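Local coordinates for putative oxidoreductase (Bacteroides fragilis NCTC 9343, PDB 3FHL), which probably binds a nicotinamide dinucleotide and catalyses an oxidation or reduction whose substrate the structure alone does not show, at the interface of chains A and B. Numbering follows the deposited sequence. Chains: chain A/B, Putative oxidoreductase.

Contact 1: the interface of chains A and B. Residues chain A 145, 147, 247-249; chain B 156, 204-206, 236.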
ATOM      1  N   ARG A 145      -4.140   3.290  18.945  1.00 33.46           N
ATOM      2  CA  ARG A 145      -4.202   4.509  18.155  1.00 28.72           C
ATOM      3  C   ARG A 145      -3.991   4.127  16.699  1.00 31.74           C
ATOM      4  O   ARG A 145      -2.984   3.507  16.377  1.00 28.50           O
ATOM      5  CB  ARG A 145      -3.122   5.492  18.607  1.00 30.20           C
ATOM      6  CG  ARG A 145      -2.929   6.680  17.679  1.00 33.79           C
ATOM      7  CD  ARG A 145      -1.959   7.698  18.255  1.00 30.30           C
ATOM      8  NE  ARG A 145      -0.682   7.117  18.689  1.00 34.25           N
ATOM      9  CZ  ARG A 145       0.400   7.017  17.917  1.00 36.58           C
ATOM     10  NH1 ARG A 145       0.369   7.436  16.658  1.00 32.57           N
ATOM     11  NH2 ARG A 145       1.518   6.496  18.405  1.00 32.87           N
ATOM     12  N   VAL A 147      -2.930   4.355  12.907  1.00 21.36           N
ATOM     13  CA  VAL A 147      -1.868   5.046  12.161  1.00 22.11           C
ATOM     14  C   VAL A 147      -2.023   4.911  10.650  1.00 22.75           C
ATOM     15  O   VAL A 147      -1.531   5.747   9.921  1.00 25.79           O
ATOM     16  CB  VAL A 147      -0.441   4.620  12.611  1.00 25.59           C
ATOM     17  CG1 VAL A 147      -0.235   4.960  14.087  1.00 24.41           C
ATOM     18  CG2 VAL A 147      -0.177   3.123  12.376  1.00 27.22           C
ATOM     19  N   HIS A 247      -4.020  -0.406  10.461  1.00 25.09           N
ATOM     20  CA  HIS A 247      -2.928  -0.639  11.395  1.00 25.92           C
ATOM     21  C   HIS A 247      -2.958   0.397  12.491  1.00 25.88           C
ATOM     22  O   HIS A 247      -3.101   1.597  12.252  1.00 29.26           O
ATOM     23  CB  HIS A 247      -1.542  -0.595  10.710  1.00 23.32           C
ATOM     24  CG  HIS A 247      -1.384  -1.587   9.604  1.00 24.41           C
ATOM     25  ND1 HIS A 247      -1.315  -2.945   9.828  1.00 24.34           N
ATOM     26  CD2 HIS A 247      -1.303  -1.422   8.263  1.00 21.67           C
ATOM     27  CE1 HIS A 247      -1.201  -3.575   8.674  1.00 34.34           C
ATOM     28  NE2 HIS A 247      -1.197  -2.676   7.707  1.00 27.36           N
ATOM     29  N   GLY A 248      -2.830  -0.085  13.711  1.00 28.25           N
ATOM     30  CA  GLY A 248      -2.671   0.803  14.836  1.00 30.54           C
ATOM     31  C   GLY A 248      -1.481   0.426  15.685  1.00 30.89           C
ATOM     32  O   GLY A 248      -0.728  -0.496  15.360  1.00 31.11           O
ATOM     33  N   THR A 249      -1.318   1.141  16.789  1.00 31.04           N
ATOM     34  CA  THR A 249      -0.200   0.921  17.702  1.00 31.42           C
ATOM     35  C   THR A 249      -0.262  -0.447  18.376  1.00 32.20           C
ATOM     36  O   THR A 249       0.765  -1.027  18.694  1.00 31.08           O
ATOM     37  CB  THR A 249      -0.141   2.017  18.785  1.00 33.43           C
ATOM     38  OG1 THR A 249      -1.412   2.111  19.435  1.00 30.79           O
ATOM     39  CG2 THR A 249       0.221   3.362  18.167  1.00 30.01           C
TER
ATOM     40  N   TYR B 156       6.753  -4.970  13.200  1.00 30.73           N
ATOM     41  CA  TYR B 156       5.954  -4.524  14.317  1.00 32.03           C
ATOM     42  C   TYR B 156       6.815  -4.404  15.565  1.00 36.93           C
ATOM     43  O   TYR B 156       7.144  -5.407  16.194  1.00 33.21           O
ATOM     44  CB  TYR B 156       4.728  -5.435  14.566  1.00 31.66           C
ATOM     45  CG  TYR B 156       3.876  -4.937  15.719  1.00 32.59           C
ATOM     46  CD1 TYR B 156       3.088  -3.791  15.583  1.00 33.92           C
ATOM     47  CD2 TYR B 156       3.900  -5.575  16.961  1.00 30.16           C
ATOM     48  CE1 TYR B 156       2.333  -3.312  16.643  1.00 31.10           C
ATOM     49  CE2 TYR B 156       3.166  -5.097  18.031  1.00 34.58           C
ATOM     50  CZ  TYR B 156       2.379  -3.963  17.864  1.00 33.28           C
ATOM     51  OH  TYR B 156       1.641  -3.476  18.914  1.00 32.80           O
ATOM     52  N   LEU B 204       5.277   7.409  13.306  1.00 33.14           N
ATOM     53  CA  LEU B 204       3.975   6.959  13.743  1.00 31.79           C
ATOM     54  C   LEU B 204       4.010   6.522  15.204  1.00 36.44           C
ATOM     55  O   LEU B 204       2.970   6.462  15.861  1.00 34.64           O
ATOM     56  CB  LEU B 204       3.488   5.813  12.851  1.00 30.33           C
ATOM     57  CG  LEU B 204       3.495   5.976  11.327  1.00 32.08           C
ATOM     58  CD1 LEU B 204       2.888   4.712  10.708  1.00 27.78           C
ATOM     59  CD2 LEU B 204       2.752   7.223  10.858  1.00 33.85           C
ATOM     60  N   ARG B 205       5.206   6.240  15.711  1.00 35.92           N
ATOM     61  CA  ARG B 205       5.350   5.737  17.074  1.00 39.13           C
ATOM     62  C   ARG B 205       5.620   6.873  18.040  1.00 38.70           C
ATOM     63  O   ARG B 205       6.352   7.818  17.723  1.00 39.51           O
ATOM     64  CB  ARG B 205       6.450   4.671  17.168  1.00 39.19           C
ATOM     65  CG  ARG B 205       6.153   3.424  16.334  1.00 39.34           C
ATOM     66  CD  ARG B 205       7.322   2.465  16.249  1.00 40.41           C
ATOM     67  NE  ARG B 205       8.567   3.096  15.815  1.00 40.09           N
ATOM     68  CZ  ARG B 205       9.764   2.530  15.917  1.00 44.49           C
ATOM     69  NH1 ARG B 205       9.890   1.311  16.429  1.00 45.13           N
ATOM     70  NH2 ARG B 205      10.841   3.189  15.515  1.00 46.84           N
ATOM     71  N   GLU B 206       4.995   6.771  19.211  1.00 46.54           N
ATOM     72  CA  GLU B 206       5.172   7.733  20.290  1.00 52.26           C
ATOM     73  C   GLU B 206       6.636   7.754  20.713  1.00 47.30           C
ATOM     74  O   GLU B 206       7.210   6.710  21.029  1.00 48.40           O
ATOM     75  CB  GLU B 206       4.267   7.371  21.476  1.00 51.82           C
ATOM     76  CG  GLU B 206       4.408   8.299  22.687  1.00 64.51           C
ATOM     77  CD  GLU B 206       3.822   7.705  23.963  1.00 67.52           C
ATOM     78  OE1 GLU B 206       4.607   7.321  24.861  1.00 74.30           O
ATOM     79  OE2 GLU B 206       2.579   7.616  24.062  1.00 77.23           O
ATOM     80  N   LEU B 236       4.848  -0.404  12.347  1.00 26.41           N
ATOM     81  CA  LEU B 236       3.541  -0.684  12.943  1.00 30.78           C
ATOM     82  C   LEU B 236       2.614  -1.409  11.981  1.00 27.31           C
ATOM     83  O   LEU B 236       1.666  -0.822  11.445  1.00 28.78           O
ATOM     84  CB  LEU B 236       2.905   0.609  13.462  1.00 31.84           C
ATOM     85  CG  LEU B 236       3.497   1.205  14.744  1.00 25.93           C
ATOM     86  CD1 LEU B 236       2.736   2.500  15.064  1.00 32.79           C
ATOM     87  CD2 LEU B 236       3.438   0.207  15.920  1.00 30.33           C
TER

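Contact 2: the interface of chains A and B. Residues chain A 196, 198, 219, 350, 352; chain B 198, 348-350.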
ATOM      1  N   ALA A 196      -4.479  17.700   1.114  1.00 30.72           N
ATOM      2  CA  ALA A 196      -3.963  17.537  -0.252  1.00 29.86           C
ATOM      3  C   ALA A 196      -4.241  16.152  -0.835  1.00 30.67           C
ATOM      4  O   ALA A 196      -4.539  15.216  -0.103  1.00 29.43           O
ATOM      5  CB  ALA A 196      -2.468  17.846  -0.289  1.00 26.46           C
ATOM      6  N   PHE A 198      -2.748  13.178  -3.611  1.00 31.10           N
ATOM      7  CA  PHE A 198      -1.929  12.527  -4.645  1.00 30.02           C
ATOM      8  C   PHE A 198      -2.726  11.414  -5.317  1.00 30.06           C
ATOM      9  O   PHE A 198      -3.346  10.590  -4.643  1.00 30.19           O
ATOM     10  CB  PHE A 198      -0.613  11.936  -4.077  1.00 25.88           C
ATOM     11  CG  PHE A 198       0.118  11.057  -5.067  1.00 31.28           C
ATOM     12  CD1 PHE A 198       0.918  11.627  -6.053  1.00 30.46           C
ATOM     13  CD2 PHE A 198      -0.050   9.671  -5.058  1.00 31.86           C
ATOM     14  CE1 PHE A 198       1.578  10.824  -6.990  1.00 33.15           C
ATOM     15  CE2 PHE A 198       0.595   8.862  -5.987  1.00 34.64           C
ATOM     16  CZ  PHE A 198       1.419   9.444  -6.958  1.00 29.52           C
ATOM     17  N   LEU A 219      -3.926  13.221   1.891  1.00 27.19           N
ATOM     18  CA  LEU A 219      -2.857  13.686   2.769  1.00 26.58           C
ATOM     19  C   LEU A 219      -3.410  14.610   3.859  1.00 31.59           C
ATOM     20  O   LEU A 219      -4.022  15.650   3.564  1.00 29.60           O
ATOM     21  CB  LEU A 219      -1.734  14.362   1.943  1.00 26.93           C
ATOM     22  CG  LEU A 219      -1.244  13.626   0.676  1.00 30.97           C
ATOM     23  CD1 LEU A 219      -0.387  14.517  -0.259  1.00 27.53           C
ATOM     24  CD2 LEU A 219      -0.484  12.365   1.065  1.00 26.22           C
ATOM     25  N   ILE A 350       1.041  17.031  -6.710  1.00 26.77           N
ATOM     26  CA  ILE A 350       0.168  16.959  -5.541  1.00 29.81           C
ATOM     27  C   ILE A 350      -0.828  18.137  -5.653  1.00 35.77           C
ATOM     28  O   ILE A 350      -0.421  19.273  -5.905  1.00 34.55           O
ATOM     29  CB  ILE A 350       0.989  16.999  -4.230  1.00 30.04           C
ATOM     30  CG1 ILE A 350       1.810  15.690  -4.091  1.00 26.11           C
ATOM     31  CG2 ILE A 350       0.096  17.243  -3.016  1.00 28.08           C
ATOM     32  CD1 ILE A 350       2.682  15.600  -2.850  1.00 34.27           C
ATOM     33  N   ASN A 352      -3.244  20.612  -3.823  1.00 34.83           N
ATOM     34  CA  ASN A 352      -3.612  21.184  -2.531  1.00 38.71           C
ATOM     35  C   ASN A 352      -5.045  21.716  -2.542  1.00 39.49           C
ATOM     36  O   ASN A 352      -5.471  22.358  -3.505  1.00 41.11           O
ATOM     37  CB  ASN A 352      -2.633  22.282  -2.153  1.00 39.12           C
ATOM     38  CG  ASN A 352      -1.230  21.754  -1.938  1.00 45.01           C
ATOM     39  OD1 ASN A 352      -0.309  22.073  -2.692  1.00 43.82           O
ATOM     40  ND2 ASN A 352      -1.059  20.943  -0.903  1.00 38.34           N
TER
ATOM     41  N   PHE B 198       7.151  10.186  -5.791  1.00 27.16           N
ATOM     42  CA  PHE B 198       6.315  10.643  -4.701  1.00 26.09           C
ATOM     43  C   PHE B 198       6.677   9.837  -3.460  1.00 25.74           C
ATOM     44  O   PHE B 198       6.886   8.626  -3.544  1.00 25.91           O
ATOM     45  CB  PHE B 198       4.819  10.497  -5.034  1.00 25.75           C
ATOM     46  CG  PHE B 198       3.921  10.569  -3.806  1.00 30.74           C
ATOM     47  CD1 PHE B 198       3.435  11.793  -3.357  1.00 31.93           C
ATOM     48  CD2 PHE B 198       3.603   9.420  -3.083  1.00 31.76           C
ATOM     49  CE1 PHE B 198       2.625  11.865  -2.218  1.00 30.95           C
ATOM     50  CE2 PHE B 198       2.805   9.485  -1.945  1.00 32.33           C
ATOM     51  CZ  PHE B 198       2.312  10.714  -1.517  1.00 31.74           C
ATOM     52  N   ASN B 348       6.182  18.597   0.201  1.00 33.17           N
ATOM     53  CA  ASN B 348       4.810  18.268  -0.213  1.00 34.73           C
ATOM     54  C   ASN B 348       4.637  18.378  -1.732  1.00 34.89           C
ATOM     55  O   ASN B 348       3.679  18.980  -2.226  1.00 29.81           O
ATOM     56  CB  ASN B 348       3.780  19.129   0.572  1.00 36.95           C
ATOM     57  CG  ASN B 348       2.321  18.824   0.199  1.00 38.19           C
ATOM     58  OD1 ASN B 348       1.515  19.736  -0.001  1.00 43.12           O
ATOM     59  ND2 ASN B 348       1.989  17.553   0.088  1.00 33.07           N
ATOM     60  N   LYS B 349       5.583  17.803  -2.476  1.00 32.78           N
ATOM     61  CA  LYS B 349       5.557  17.845  -3.945  1.00 33.54           C
ATOM     62  C   LYS B 349       6.005  16.528  -4.595  1.00 31.32           C
ATOM     63  O   LYS B 349       6.770  15.771  -4.014  1.00 30.31           O
ATOM     64  CB  LYS B 349       6.475  18.965  -4.443  1.00 34.18           C
ATOM     65  CG  LYS B 349       5.920  20.386  -4.294  1.00 40.09           C
ATOM     66  CD  LYS B 349       7.042  21.422  -4.420  1.00 49.60           C
ATOM     67  CE  LYS B 349       6.523  22.854  -4.314  1.00 57.20           C
ATOM     68  NZ  LYS B 349       5.662  23.211  -5.479  1.00 63.71           N
ATOM     69  N   ILE B 350       5.549  16.275  -5.813  1.00 31.12           N
ATOM     70  CA  ILE B 350       6.169  15.256  -6.652  1.00 30.95           C
ATOM     71  C   ILE B 350       7.514  15.813  -7.135  1.00 38.01           C
ATOM     72  O   ILE B 350       7.585  16.956  -7.610  1.00 36.11           O
ATOM     73  CB  ILE B 350       5.268  14.909  -7.843  1.00 32.27           C
ATOM     74  CG1 ILE B 350       3.983  14.216  -7.354  1.00 32.17           C
ATOM     75  CG2 ILE B 350       6.028  14.058  -8.897  1.00 30.36           C
ATOM     76  CD1 ILE B 350       3.028  13.840  -8.474  1.00 33.37           C
TER
HETATM   77  O   HOH W   1       3.755  18.418  -6.943  1.00 32.21           O
HETATM   78  O   HOH W   2       2.290  21.126  -3.162  1.00 42.68           O

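Contact 3: the interface of chains A and B. Residues chain A 204, 213, 236; chain B 147, 226, 228, 247-248.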
ATOM      1  N   LEU A 204      -4.380  -0.063 -17.753  1.00 30.21           N
ATOM      2  CA  LEU A 204      -3.456  -1.187 -17.652  1.00 30.67           C
ATOM      3  C   LEU A 204      -3.779  -2.275 -18.648  1.00 34.39           C
ATOM      4  O   LEU A 204      -2.899  -3.019 -19.067  1.00 36.71           O
ATOM      5  CB  LEU A 204      -3.463  -1.751 -16.227  1.00 32.50           C
ATOM      6  CG  LEU A 204      -3.048  -0.791 -15.102  1.00 33.92           C
ATOM      7  CD1 LEU A 204      -2.914  -1.578 -13.813  1.00 37.11           C
ATOM      8  CD2 LEU A 204      -1.760  -0.021 -15.383  1.00 33.25           C
ATOM      9  N   TYR A 213      -7.282   1.576 -13.209  1.00 27.22           N
ATOM     10  CA  TYR A 213      -6.410   1.493 -12.046  1.00 28.47           C
ATOM     11  C   TYR A 213      -6.346   2.865 -11.388  1.00 29.15           C
ATOM     12  O   TYR A 213      -6.212   3.867 -12.077  1.00 29.24           O
ATOM     13  CB  TYR A 213      -4.975   1.078 -12.463  1.00 25.01           C
ATOM     14  CG  TYR A 213      -3.979   1.091 -11.308  1.00 24.99           C
ATOM     15  CD1 TYR A 213      -3.768  -0.049 -10.531  1.00 24.33           C
ATOM     16  CD2 TYR A 213      -3.264   2.243 -10.991  1.00 25.11           C
ATOM     17  CE1 TYR A 213      -2.874  -0.029  -9.448  1.00 25.69           C
ATOM     18  CE2 TYR A 213      -2.374   2.274  -9.920  1.00 24.44           C
ATOM     19  CZ  TYR A 213      -2.172   1.126  -9.162  1.00 24.83           C
ATOM     20  OH  TYR A 213      -1.281   1.171  -8.102  1.00 28.67           O
ATOM     21  N   LEU A 236      -6.963  -5.457 -12.699  1.00 25.89           N
ATOM     22  CA  LEU A 236      -5.960  -6.520 -12.841  1.00 29.14           C
ATOM     23  C   LEU A 236      -5.352  -6.922 -11.500  1.00 27.92           C
ATOM     24  O   LEU A 236      -4.163  -6.704 -11.243  1.00 28.83           O
ATOM     25  CB  LEU A 236      -4.880  -6.133 -13.854  1.00 31.77           C
ATOM     26  CG  LEU A 236      -5.323  -6.051 -15.324  1.00 28.87           C
ATOM     27  CD1 LEU A 236      -4.149  -5.580 -16.177  1.00 32.25           C
ATOM     28  CD2 LEU A 236      -5.870  -7.388 -15.834  1.00 29.03           C
TER
ATOM     29  N   VAL B 147       1.917  -5.414 -14.688  1.00 30.09           N
ATOM     30  CA  VAL B 147       1.340  -4.068 -14.588  1.00 29.83           C
ATOM     31  C   VAL B 147       1.593  -3.385 -13.248  1.00 25.27           C
ATOM     32  O   VAL B 147       1.556  -2.155 -13.166  1.00 28.11           O
ATOM     33  CB  VAL B 147      -0.177  -4.043 -14.948  1.00 28.47           C
ATOM     34  CG1 VAL B 147      -0.423  -4.649 -16.323  1.00 25.74           C
ATOM     35  CG2 VAL B 147      -1.027  -4.766 -13.890  1.00 20.48           C
ATOM     36  N   ASN B 226       5.070   1.962 -17.723  1.00 30.48           N
ATOM     37  CA  ASN B 226       3.647   1.764 -17.434  1.00 33.78           C
ATOM     38  C   ASN B 226       3.388   0.837 -16.251  1.00 35.30           C
ATOM     39  O   ASN B 226       2.225   0.551 -15.930  1.00 34.99           O
ATOM     40  CB  ASN B 226       2.934   1.185 -18.646  1.00 31.68           C
ATOM     41  CG  ASN B 226       2.971   2.105 -19.840  1.00 41.49           C
ATOM     42  OD1 ASN B 226       3.019   3.326 -19.703  1.00 41.14           O
ATOM     43  ND2 ASN B 226       2.950   1.516 -21.030  1.00 41.08           N
ATOM     44  N   LYS B 228       3.187   0.141 -12.373  1.00 26.47           N
ATOM     45  CA  LYS B 228       2.943   0.892 -11.161  1.00 30.09           C
ATOM     46  C   LYS B 228       3.785   0.327 -10.021  1.00 28.57           C
ATOM     47  O   LYS B 228       3.687  -0.861  -9.719  1.00 28.20           O
ATOM     48  CB  LYS B 228       1.443   0.846 -10.835  1.00 30.05           C
ATOM     49  CG  LYS B 228       0.556   1.340 -11.981  1.00 27.49           C
ATOM     50  CD  LYS B 228       0.740   2.846 -12.218  1.00 34.76           C
ATOM     51  CE  LYS B 228      -0.287   3.378 -13.213  1.00 37.38           C
ATOM     52  NZ  LYS B 228       0.084   4.729 -13.700  1.00 35.39           N
ATOM     53  N   HIS B 247       1.256  -7.967  -9.992  1.00 27.32           N
ATOM     54  CA  HIS B 247       0.031  -8.214 -10.735  1.00 29.40           C
ATOM     55  C   HIS B 247       0.342  -8.063 -12.199  1.00 26.49           C
ATOM     56  O   HIS B 247       1.013  -7.119 -12.592  1.00 25.20           O
ATOM     57  CB  HIS B 247      -1.086  -7.219 -10.313  1.00 28.03           C
ATOM     58  CG  HIS B 247      -1.510  -7.362  -8.878  1.00 24.26           C
ATOM     59  ND1 HIS B 247      -2.110  -8.502  -8.391  1.00 26.00           N
ATOM     60  CD2 HIS B 247      -1.395  -6.520  -7.825  1.00 22.18           C
ATOM     61  CE1 HIS B 247      -2.334  -8.363  -7.097  1.00 24.81           C
ATOM     62  NE2 HIS B 247      -1.918  -7.164  -6.728  1.00 28.51           N
ATOM     63  N   GLY B 248      -0.150  -8.999 -13.002  1.00 30.49           N
ATOM     64  CA  GLY B 248      -0.020  -8.899 -14.448  1.00 29.96           C
ATOM     65  C   GLY B 248      -1.341  -9.162 -15.128  1.00 28.38           C
ATOM     66  O   GLY B 248      -2.363  -9.395 -14.457  1.00 28.17           O
TER

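Contact 1: the interface of chains A and B
In the C-terminal alpha/beta domain, A:Arg145, just ahead of strand 146-154, and A:Thr249, just past strand 244-248, meet B:Leu204 and B:Tyr156 in loop segments of the other chain. The guanidinium of A:Arg145 approaches end-on and closes on one main-chain atom: NH1 and NH2 each donate to the carbonyl oxygen O of B:Leu204 at 2.9 Å. This oxygen lies at the guanidinium edge, within 7° of its plane, so the two nitrogens grip it as a fork. The arginine leaves its backbone with CG anti to N (chi1 169°) and turns at chi3, which brings the planar tip across to the loop. One guanidinium face is backed by the methyl CG2 of A:Thr249, 3.3 Å above the plane and toward the rim, while OG1 of the same threonine accepts from the backbone N of A:Arg145 at 3.0 Å. A:Thr249 thus touches the arginine at both ends and probably helps to place it. Beside this polar pair, the valine branches of A:Val147 spread between two leucines. CG2 touches CD1 of B:Leu204 at 3.8 Å, and the side chain of B:Leu236 crosses that of the valine at about a right angle, its CD1 4.0 Å from CG1. At the far side the phenol hydroxyl OH of B:Tyr156 donates to the carbonyl oxygen O of A:Thr249 at 2.6 Å, its oxygen tilted 20° from the carbonyl plane.

Contact 2: the interface of chains A and B
The rings of A:Phe198 and B:Phe198, both from strand 196-202, stack face to face across the interface, their centroids 4.1 Å apart and their planes 12° from parallel. CG of B:Phe198 lies over the centre of the A ring, whereas CG of A:Phe198 is displaced toward the rim of the B ring. Each phenylalanine holds CG anti to its backbone N (chi1 170° in A:Phe198), which sends both rings out to the partner. An isoleucine methyl abuts each ring at its edge, in the ring plane: CD1 of B:Ile350 is 3.7 Å from CE1 of A:Phe198, and CD1 of A:Ile350 lies 3.8 Å from CE1 of B:Phe198. CD1 of A:Ile350 also reaches the backbone of B:Asn348, while its CG2 packs against the amide ND2 of that residue. Farther from the rings, A:Asn352 and B:Asn348 meet tip to tip with amide planes 60° apart. ND2 of A:Asn352 donates to OD1 of B:Asn348 at 3.0 Å, nearly straight and in the carbonyl plane of the acceptor. Ordered water extends this outer shell. One molecule joins OD1 of A:Asn352 to the carbonyl O of B:Asn348, and the oxygen of another bonds to the backbone N of A:Ile350 at 3.1 Å and to that of B:Ile350 at 3.0 Å. The site stacks Phe198 on its own counterpart, flanked by Ile350 of each chain, with a hydrated asparagine border, and may serve as a central fastening of a dimer.

Contact 3: the interface of chains A and B
The carbonyl oxygen O of A:Leu236 presses against the side chain of B:His247, 3.3 Å from CB and 3.6 Å from CG, a packing contact rather than a bond. In B:His247, on strand 244-248, CG is anti to the carbonyl carbon (chi1 -64°), which sets CG, the root of the imidazole, beside the same oxygen that CB meets. From there the contact is carried by carbon. The side chain of A:Leu236 turns to B:Val147 near the start of strand 146-154, with its CD1 3.8 Å from CG1 of the valine. A:Leu204 comes to the same valine through its own CD1, 3.7 Å from CG2, so the two methyls of B:Val147 are shared between two leucines of the partner. The other branch of A:Leu204, CD2, leans toward the backbone O of B:Asn226. A second cluster joins A:Tyr213, at the start of strand 213-219, to B:Lys228, at the start of strand 228-234. Here the aliphatic stem of the lysine runs over one face of the phenol ring, CG standing 3.7 Å above the plane and offset toward the rim. The two side chains point in opposite directions as they pass. The bend of the lysine at chi2 (-68°) keeps several methylenes against the ring: CB lies 3.9 Å from the phenol oxygen OH, and CE lies 3.9 Å from CD2, farther along the ring toward its attachment to the tyrosine CB.

The C-alpha centres of contact 1 and contact 3 lie about 30 Å apart, and contact 2 is the third corner of a triangle, about 23 Å from contact 1 and 22 Å from contact 3. Contacts 1 and 3 use the same residues, 147, 204, 236, 247 and 248, with the chains exchanged, as the two-fold symmetry of the interface requires; each adds different neighbours to that shared cluster. In contact 2 Phe198 meets its own counterpart, as expected close to the two-fold axis. Strands of the C-terminal alpha/beta domain run through all three, so this sheet region probably forms a dimer surface, while the Rossmann domains lie at the outer ends.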